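Local coordinates for sensory box/GGDEF family protein (Caulobacter crescentus, PDB 4YME) that probably works in cyclic di-GMP signalling, this chain being the GGDEF (diguanylate cyclase) domain of a longer membrane protein that also carries MHYT, PAS and EAL domains, at residues D49-L54 against Q119-G124; G93-V98 against V129-D134. All blocks are in the same frame, centred on the assembly; numbering follows the deposited sequence. Where two conformers were deposited one is given.

In the fold
Followed from the N terminus, the chain runs through helix 13-30 and strand 33-41 before reaching 49-54, the turn between helices 44-51 and 53-70. It then forms the hairpin 76-81/84-91 and enters helix 95-109 at 93-98. The small hairpin 114-116/119-121 brings 119-124 back to 49-54, closing contact 1 over 64 intervening residues. Strand 125-131 then brings 129-134 to the start of helix 95-109, closing contact 2 over 30. The two closures cross rather than nest. They lie on opposite sides of the domain centre, with nearest atoms about 15 Å apart: contact 1 ties the turn between the two helices to the small hairpin, contact 2 a helix to an edge strand of the main sheet.

Contact 1 of 2, residues D49-L54 against Q119-G124; sequences DQHGHL and QELAMG
H51 reaches across to Q119 and L121, joining the turn between helices 44-51 and 53-70 to strand 119-121, one arm of the small two-stranded hairpin that accompanies the ferredoxin-like sheet of this GGDEF domain. It is a worked example of how one flat side chain can meet an apolar neighbour and a polar one in different ways. L121 takes the face. Its CD2 methyl sits over the imidazole, 4.0 Å from the ring centroid and 22° off the ring normal, a CH-pi contact. The methyl is displaced toward the rim, and its nearest ring atom is H51 CD2 at 3.7 Å. The two side chains run alongside each other, pointing opposite ways.

Q119 approaches the other part of the ring, where ND1 and CE1 lie. Its chain bends at chi2 (141°), and the amide plane is turned 72° from the imidazole. L121 also belongs to a larger apolar cluster: it touches L59 on helix 53-70 as well as V114 and F116 on the partner strand of the hairpin, so the CD2 methyl against the ring face is backed by the domain's own packing. On the helical side, G52, with positive phi, lies between helices 44-51 and 53-70 and lets the chain change direction. At the imidazole edge, Q119 NE2 lies in the ring plane, while OE1 comes in obliquely, 3.2 Å from H51 ND1.

Contact 2 of 2, residues G93-V98 against V129-D134; sequences GDQPAV and VSLYPD
With CG swung away from the backbone N (chi1 163°) and the next torsion almost fully extended, Q95 stretches from the first turn of helix 95-109 toward L131 and Y132. L131 holds its CG beside its own backbone N (chi1 -56°), which sends its methyls back toward the helix; the two side chains lie alongside, pointing opposite ways. Q95 CG rests 3.9 Å from L131 CD2, and Q95 CD lies against L131 CB. On the next residue of the helix, P96 CA meets L131 CD1 at 4.0 Å.

Beyond this apolar stem, Q95 NE2 donates to the backbone O of Y132 at 2.8 Å, with an N-H...O angle of 150°. The carbonyl oxygen lies close to the plane of the glutamine amide, and the donor lies in the carbonyl plane. This joins a helix to an edge strand of the four-stranded antiparallel sheet in the ferredoxin-like GGDEF fold, close to the cis peptide that precedes P133. Alongside, L131 and Q95 also touch A35 and S33 on the neighbouring strand 33-41, while the phenol of Y132 turns to helix 13-30, where it hydrogen-bonds E28.

The oxygen of the same amide, OE1, is linked through a water: the water donates to Q95 OE1 at 2.9 Å and accepts from D134 N, so the amide reaches the residue before P133 directly and the residue after it through the water. With an alanine here, the Y132 carbonyl would probably lose its amide donor, and the water, left with D134 N, is likely to be less firmly placed. At the helix start, D94 occupies the N-cap position, its OD2 accepting a weak bond from A97 N at 3.4 Å.

Contact 1 of 2, residues D49-L54 against Q119-G124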
ATOM      1  N   ASP A  49      12.508 -14.117  11.158  1.00 27.18           N
ATOM      2  CA  ASP A  49      12.735 -15.134  12.207  1.00 30.51           C
ATOM      3  C   ASP A  49      13.535 -16.294  11.706  1.00 33.55           C
ATOM      4  O   ASP A  49      14.457 -16.777  12.418  1.00 33.76           O
ATOM      5  CB  ASP A  49      11.400 -15.659  12.735  1.00 31.55           C
ATOM      6  CG  ASP A  49      10.737 -14.718  13.676  1.00 33.19           C
ATOM      7  OD1 ASP A  49      11.406 -13.764  14.124  1.00 37.44           O
ATOM      8  OD2 ASP A  49       9.517 -14.901  13.966  1.00 35.17           O
ATOM      9  N   GLN A  50      13.200 -16.758  10.508  1.00 33.22           N
ATOM     10  CA  GLN A  50      13.747 -18.012   9.962  0.50 36.37           C
ATOM     11  C   GLN A  50      15.015 -17.795   9.184  1.00 38.77           C
ATOM     12  O   GLN A  50      15.910 -18.642   9.220  1.00 41.69           O
ATOM     13  CB  GLN A  50      12.729 -18.768   9.085  0.50 36.48           C
ATOM     14  CG  GLN A  50      11.547 -19.377   9.850  0.50 37.19           C
ATOM     15  CD  GLN A  50      11.949 -20.471  10.870  0.50 36.99           C
ATOM     16  OE1 GLN A  50      11.734 -20.327  12.070  0.50 37.95           O
ATOM     17  NE2 GLN A  50      12.500 -21.555  10.381  0.50 38.25           N
ATOM     18  N   HIS A  51      15.151 -16.632   8.520  1.00 39.88           N
ATOM     19  CA  HIS A  51      16.296 -16.347   7.638  1.00 41.19           C
ATOM     20  C   HIS A  51      17.048 -15.032   7.879  1.00 41.24           C
ATOM     21  O   HIS A  51      17.862 -14.677   7.032  1.00 46.20           O
ATOM     22  CB  HIS A  51      15.824 -16.298   6.178  1.00 43.44           C
ATOM     23  CG  HIS A  51      15.045 -17.486   5.738  1.00 46.85           C
ATOM     24  ND1 HIS A  51      15.633 -18.557   5.106  1.00 51.96           N
ATOM     25  CD2 HIS A  51      13.726 -17.779   5.831  1.00 50.16           C
ATOM     26  CE1 HIS A  51      14.707 -19.459   4.825  1.00 52.79           C
ATOM     27  NE2 HIS A  51      13.543 -19.014   5.256  1.00 54.43           N
ATOM     28  N   GLY A  52      16.787 -14.322   8.987  1.00 37.62           N
ATOM     29  CA  GLY A  52      17.477 -13.083   9.363  1.00 35.26           C
ATOM     30  C   GLY A  52      16.881 -11.813   8.711  1.00 33.10           C
ATOM     31  O   GLY A  52      16.106 -11.929   7.752  1.00 31.34           O
ATOM     32  N   HIS A  53      17.308 -10.644   9.193  1.00 33.21           N
ATOM     33  CA  HIS A  53      16.773  -9.324   8.790  1.00 33.79           C
ATOM     34  C   HIS A  53      16.882  -9.029   7.282  1.00 28.72           C
ATOM     35  O   HIS A  53      15.984  -8.370   6.706  1.00 25.16           O
ATOM     36  CB  HIS A  53      17.402  -8.159   9.627  1.00 37.60           C
ATOM     37  CG  HIS A  53      18.798  -7.778   9.207  1.00 41.03           C
ATOM     38  ND1 HIS A  53      19.915  -8.506   9.573  1.00 44.68           N
ATOM     39  CD2 HIS A  53      19.245  -6.790   8.396  1.00 43.36           C
ATOM     40  CE1 HIS A  53      20.988  -7.973   9.014  1.00 46.53           C
ATOM     41  NE2 HIS A  53      20.607  -6.922   8.303  1.00 44.76           N
ATOM     42  N   LEU A  54      17.925  -9.528   6.639  1.00 26.96           N
ATOM     43  CA  LEU A  54      18.142  -9.338   5.210  1.00 25.23           C
ATOM     44  C   LEU A  54      17.051 -10.045   4.381  1.00 22.98           C
ATOM     45  O   LEU A  54      16.744  -9.611   3.257  1.00 21.89           O
ATOM     46  CB  LEU A  54      19.538  -9.784   4.759  1.00 27.23           C
ATOM     47  CG  LEU A  54      20.624  -8.946   5.438  1.00 28.80           C
ATOM     48  CD1 LEU A  54      22.006  -9.603   5.236  1.00 31.78           C
ATOM     49  CD2 LEU A  54      20.610  -7.506   4.981  1.00 28.84           C
ATOM     50  N   GLN A 119      16.844 -19.697  -1.809  1.00 38.57           N
ATOM     51  CA  GLN A 119      15.559 -20.204  -1.344  1.00 39.49           C
ATOM     52  C   GLN A 119      14.460 -19.272  -1.886  1.00 35.48           C
ATOM     53  O   GLN A 119      14.724 -18.312  -2.623  1.00 32.69           O
ATOM     54  CB  GLN A 119      15.504 -20.231   0.183  1.00 45.26           C
ATOM     55  CG  GLN A 119      16.686 -20.952   0.862  1.00 53.55           C
ATOM     56  CD  GLN A 119      17.162 -20.259   2.137  1.00 61.18           C
ATOM     57  OE1 GLN A 119      17.017 -19.027   2.299  1.00 64.92           O
ATOM     58  NE2 GLN A 119      17.746 -21.044   3.048  1.00 64.99           N
ATOM     59  N   GLU A 120      13.224 -19.624  -1.580  1.00 33.47           N
ATOM     60  CA  GLU A 120      12.083 -18.744  -1.849  1.00 31.73           C
ATOM     61  C   GLU A 120      11.415 -18.394  -0.553  1.00 29.44           C
ATOM     62  O   GLU A 120      11.213 -19.222   0.310  1.00 31.02           O
ATOM     63  CB  GLU A 120      11.099 -19.390  -2.798  1.00 36.40           C
ATOM     64  CG  GLU A 120      11.618 -19.388  -4.222  1.00 42.12           C
ATOM     65  CD  GLU A 120      10.575 -19.775  -5.216  1.00 46.63           C
ATOM     66  OE1 GLU A 120       9.696 -20.608  -4.897  1.00 51.75           O
ATOM     67  OE2 GLU A 120      10.632 -19.245  -6.342  1.00 52.49           O
ATOM     68  N   LEU A 121      11.079 -17.118  -0.421  1.00 24.59           N
ATOM     69  CA  LEU A 121      10.423 -16.578   0.737  1.00 23.21           C
ATOM     70  C   LEU A 121       8.942 -16.348   0.422  1.00 22.02           C
ATOM     71  O   LEU A 121       8.580 -15.850  -0.679  1.00 21.24           O
ATOM     72  CB  LEU A 121      11.050 -15.272   1.123  1.00 23.83           C
ATOM     73  CG  LEU A 121      12.535 -15.289   1.473  1.00 24.27           C
ATOM     74  CD1 LEU A 121      12.901 -13.845   1.762  1.00 24.67           C
ATOM     75  CD2 LEU A 121      12.770 -16.138   2.641  1.00 25.99           C
ATOM     76  N   ALA A 122       8.100 -16.800   1.363  1.00 21.08           N
ATOM     77  CA  ALA A 122       6.634 -16.629   1.273  1.00 22.48           C
ATOM     78  C   ALA A 122       6.227 -15.178   1.288  1.00 22.12           C
ATOM     79  O   ALA A 122       6.618 -14.366   2.128  1.00 22.07           O
ATOM     80  CB  ALA A 122       5.980 -17.347   2.387  1.00 21.80           C
HETATM   81  N   MSE A 123       5.471 -14.823   0.251  1.00 25.73           N
HETATM   82  CA  MSE A 123       4.892 -13.470   0.180  0.60 25.36           C
HETATM   83  C   MSE A 123       3.393 -13.664   0.561  1.00 26.04           C
HETATM   84  O   MSE A 123       3.076 -14.497   1.402  1.00 32.71           O
HETATM   85  CB  MSE A 123       5.198 -12.766  -1.167  0.60 23.13           C
HETATM   86  CG  MSE A 123       6.658 -12.353  -1.445  0.60 22.17           C
HETATM   87 SE   MSE A 123       7.252 -10.458  -1.176  0.40 19.86          SE
HETATM   88  CE  MSE A 123       6.067  -9.558  -2.424  0.60 21.64           C
ATOM     89  N   GLY A 124       2.462 -12.906  -0.014  1.00 24.43           N
ATOM     90  CA  GLY A 124       1.087 -12.884   0.433  1.00 23.59           C
ATOM     91  C   GLY A 124       0.881 -11.605   1.217  1.00 21.83           C
ATOM     92  O   GLY A 124       1.704 -11.236   2.012  1.00 22.51           O
TER

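Contact 2 of 2, residues G93-V98 against V129-D134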
ATOM      1  N   GLY A  93     -14.861   7.095 -12.542  1.00 56.96           N
ATOM      2  CA  GLY A  93     -15.970   6.139 -12.462  1.00 61.48           C
ATOM      3  C   GLY A  93     -16.549   5.765 -11.101  1.00 62.65           C
ATOM      4  O   GLY A  93     -16.607   6.589 -10.184  1.00 64.24           O
ATOM      5  N   ASP A  94     -17.003   4.514 -11.001  1.00 64.46           N
ATOM      6  CA  ASP A  94     -17.598   3.984  -9.780  1.00 64.82           C
ATOM      7  C   ASP A  94     -16.486   3.740  -8.747  1.00 61.20           C
ATOM      8  O   ASP A  94     -15.684   2.818  -8.895  1.00 58.68           O
ATOM      9  CB  ASP A  94     -18.377   2.682 -10.060  1.00 68.26           C
ATOM     10  CG  ASP A  94     -19.106   2.158  -8.819  1.00 71.24           C
ATOM     11  OD1 ASP A  94     -19.772   2.975  -8.132  1.00 74.79           O
ATOM     12  OD2 ASP A  94     -19.006   0.947  -8.516  1.00 69.22           O
ATOM     13  N   GLN A  95     -16.456   4.579  -7.713  1.00 58.08           N
ATOM     14  CA  GLN A  95     -15.338   4.615  -6.754  1.00 55.58           C
ATOM     15  C   GLN A  95     -15.087   3.300  -5.975  1.00 54.70           C
ATOM     16  O   GLN A  95     -13.906   2.864  -5.872  1.00 46.55           O
ATOM     17  CB  GLN A  95     -15.523   5.780  -5.778  1.00 56.27           C
ATOM     18  CG  GLN A  95     -14.680   5.669  -4.529  1.00 54.95           C
ATOM     19  CD  GLN A  95     -14.780   6.890  -3.653  1.00 55.40           C
ATOM     20  OE1 GLN A  95     -15.847   7.172  -3.064  1.00 52.61           O
ATOM     21  NE2 GLN A  95     -13.661   7.610  -3.517  1.00 52.25           N
ATOM     22  N   PRO A  96     -16.177   2.699  -5.390  1.00 53.03           N
ATOM     23  CA  PRO A  96     -16.039   1.427  -4.667  1.00 48.96           C
ATOM     24  C   PRO A  96     -15.543   0.300  -5.591  1.00 46.37           C
ATOM     25  O   PRO A  96     -14.605  -0.408  -5.220  1.00 42.13           O
ATOM     26  CB  PRO A  96     -17.461   1.148  -4.135  1.00 52.32           C
ATOM     27  CG  PRO A  96     -18.200   2.398  -4.296  1.00 52.80           C
ATOM     28  CD  PRO A  96     -17.601   3.092  -5.462  1.00 52.80           C
ATOM     29  N   ALA A  97     -16.129   0.184  -6.790  1.00 40.53           N
ATOM     30  CA  ALA A  97     -15.632  -0.740  -7.824  1.00 39.28           C
ATOM     31  C   ALA A  97     -14.179  -0.495  -8.248  1.00 35.24           C
ATOM     32  O   ALA A  97     -13.405  -1.442  -8.336  1.00 33.56           O
ATOM     33  CB  ALA A  97     -16.505  -0.686  -9.066  1.00 40.70           C
ATOM     34  N   VAL A  98     -13.830   0.746  -8.576  1.00 34.12           N
ATOM     35  CA  VAL A  98     -12.497   1.037  -9.140  1.00 32.36           C
ATOM     36  C   VAL A  98     -11.376   0.760  -8.124  1.00 28.05           C
ATOM     37  O   VAL A  98     -10.270   0.279  -8.490  1.00 26.56           O
ATOM     38  CB  VAL A  98     -12.386   2.508  -9.718  1.00 34.25           C
ATOM     39  CG1 VAL A  98     -12.365   3.550  -8.634  1.00 35.66           C
ATOM     40  CG2 VAL A  98     -11.166   2.669 -10.551  1.00 35.45           C
ATOM     41  N   VAL A 129      -9.084  -0.809   2.697  1.00 17.19           N
ATOM     42  CA  VAL A 129      -9.392   0.271   1.783  1.00 17.78           C
ATOM     43  C   VAL A 129     -10.243   1.318   2.479  1.00 18.91           C
ATOM     44  O   VAL A 129     -11.290   0.988   3.076  1.00 19.48           O
ATOM     45  CB  VAL A 129     -10.153  -0.233   0.544  1.00 19.60           C
ATOM     46  CG1 VAL A 129     -10.470   0.947  -0.430  1.00 21.08           C
ATOM     47  CG2 VAL A 129      -9.352  -1.285  -0.178  1.00 21.30           C
ATOM     48  N   SER A 130      -9.872   2.576   2.328  1.00 18.38           N
ATOM     49  CA  SER A 130     -10.688   3.717   2.719  0.60 19.15           C
ATOM     50  C   SER A 130     -10.968   4.591   1.526  1.00 19.03           C
ATOM     51  O   SER A 130     -10.085   4.844   0.685  1.00 18.38           O
ATOM     52  CB  SER A 130      -9.994   4.533   3.786  0.60 21.12           C
ATOM     53  OG  SER A 130      -9.609   3.686   4.836  0.60 21.89           O
ATOM     54  N   LEU A 131     -12.206   5.101   1.404  1.00 19.81           N
ATOM     55  CA  LEU A 131     -12.629   5.906   0.273  1.00 20.72           C
ATOM     56  C   LEU A 131     -12.924   7.319   0.714  1.00 20.81           C
ATOM     57  O   LEU A 131     -13.537   7.553   1.770  1.00 21.53           O
ATOM     58  CB  LEU A 131     -13.920   5.297  -0.324  1.00 23.44           C
ATOM     59  CG  LEU A 131     -13.857   3.831  -0.753  1.00 25.37           C
ATOM     60  CD1 LEU A 131     -15.243   3.304  -1.216  1.00 27.82           C
ATOM     61  CD2 LEU A 131     -12.808   3.678  -1.793  1.00 25.91           C
ATOM     62  N   TYR A 132     -12.458   8.295  -0.047  1.00 18.66           N
ATOM     63  CA  TYR A 132     -12.802   9.685   0.152  1.00 20.44           C
ATOM     64  C   TYR A 132     -14.199   9.967  -0.482  1.00 21.47           C
ATOM     65  O   TYR A 132     -14.451   9.474  -1.577  1.00 21.97           O
ATOM     66  CB  TYR A 132     -11.747  10.575  -0.538  1.00 20.10           C
ATOM     67  CG  TYR A 132     -12.063  12.052  -0.482  1.00 19.83           C
ATOM     68  CD1 TYR A 132     -11.721  12.818   0.640  1.00 20.44           C
ATOM     69  CD2 TYR A 132     -12.684  12.698  -1.535  1.00 21.06           C
ATOM     70  CE1 TYR A 132     -12.029  14.157   0.709  1.00 21.10           C
ATOM     71  CE2 TYR A 132     -13.020  14.036  -1.448  1.00 21.52           C
ATOM     72  CZ  TYR A 132     -12.692  14.757  -0.322  1.00 22.26           C
ATOM     73  OH  TYR A 132     -12.986  16.108  -0.260  1.00 24.51           O
ATOM     74  N   PRO A 133     -15.083  10.706   0.206  1.00 22.16           N
ATOM     75  CA  PRO A 133     -14.927  11.297   1.521  1.00 22.17           C
ATOM     76  C   PRO A 133     -15.583  10.510   2.671  1.00 21.88           C
ATOM     77  O   PRO A 133     -15.451  10.910   3.819  1.00 23.08           O
ATOM     78  CB  PRO A 133     -15.683  12.633   1.372  1.00 24.05           C
ATOM     79  CG  PRO A 133     -16.747  12.300   0.472  1.00 24.75           C
ATOM     80  CD  PRO A 133     -16.210  11.319  -0.522  1.00 23.73           C
ATOM     81  N   ASP A 134     -16.242   9.414   2.378  1.00 24.60           N
ATOM     82  CA  ASP A 134     -17.027   8.722   3.394  1.00 27.79           C
ATOM     83  C   ASP A 134     -16.207   8.181   4.522  1.00 27.87           C
ATOM     84  O   ASP A 134     -16.665   8.171   5.663  1.00 27.86           O
ATOM     85  CB  ASP A 134     -17.818   7.598   2.763  1.00 32.67           C
ATOM     86  CG  ASP A 134     -18.903   8.113   1.791  1.00 38.44           C
ATOM     87  OD1 ASP A 134     -19.274   9.314   1.831  1.00 40.29           O
ATOM     88  OD2 ASP A 134     -19.352   7.308   0.943  1.00 45.12           O
TER
HETATM   89  O   HOH W   1     -16.616   7.840  -0.345  1.00 33.12           O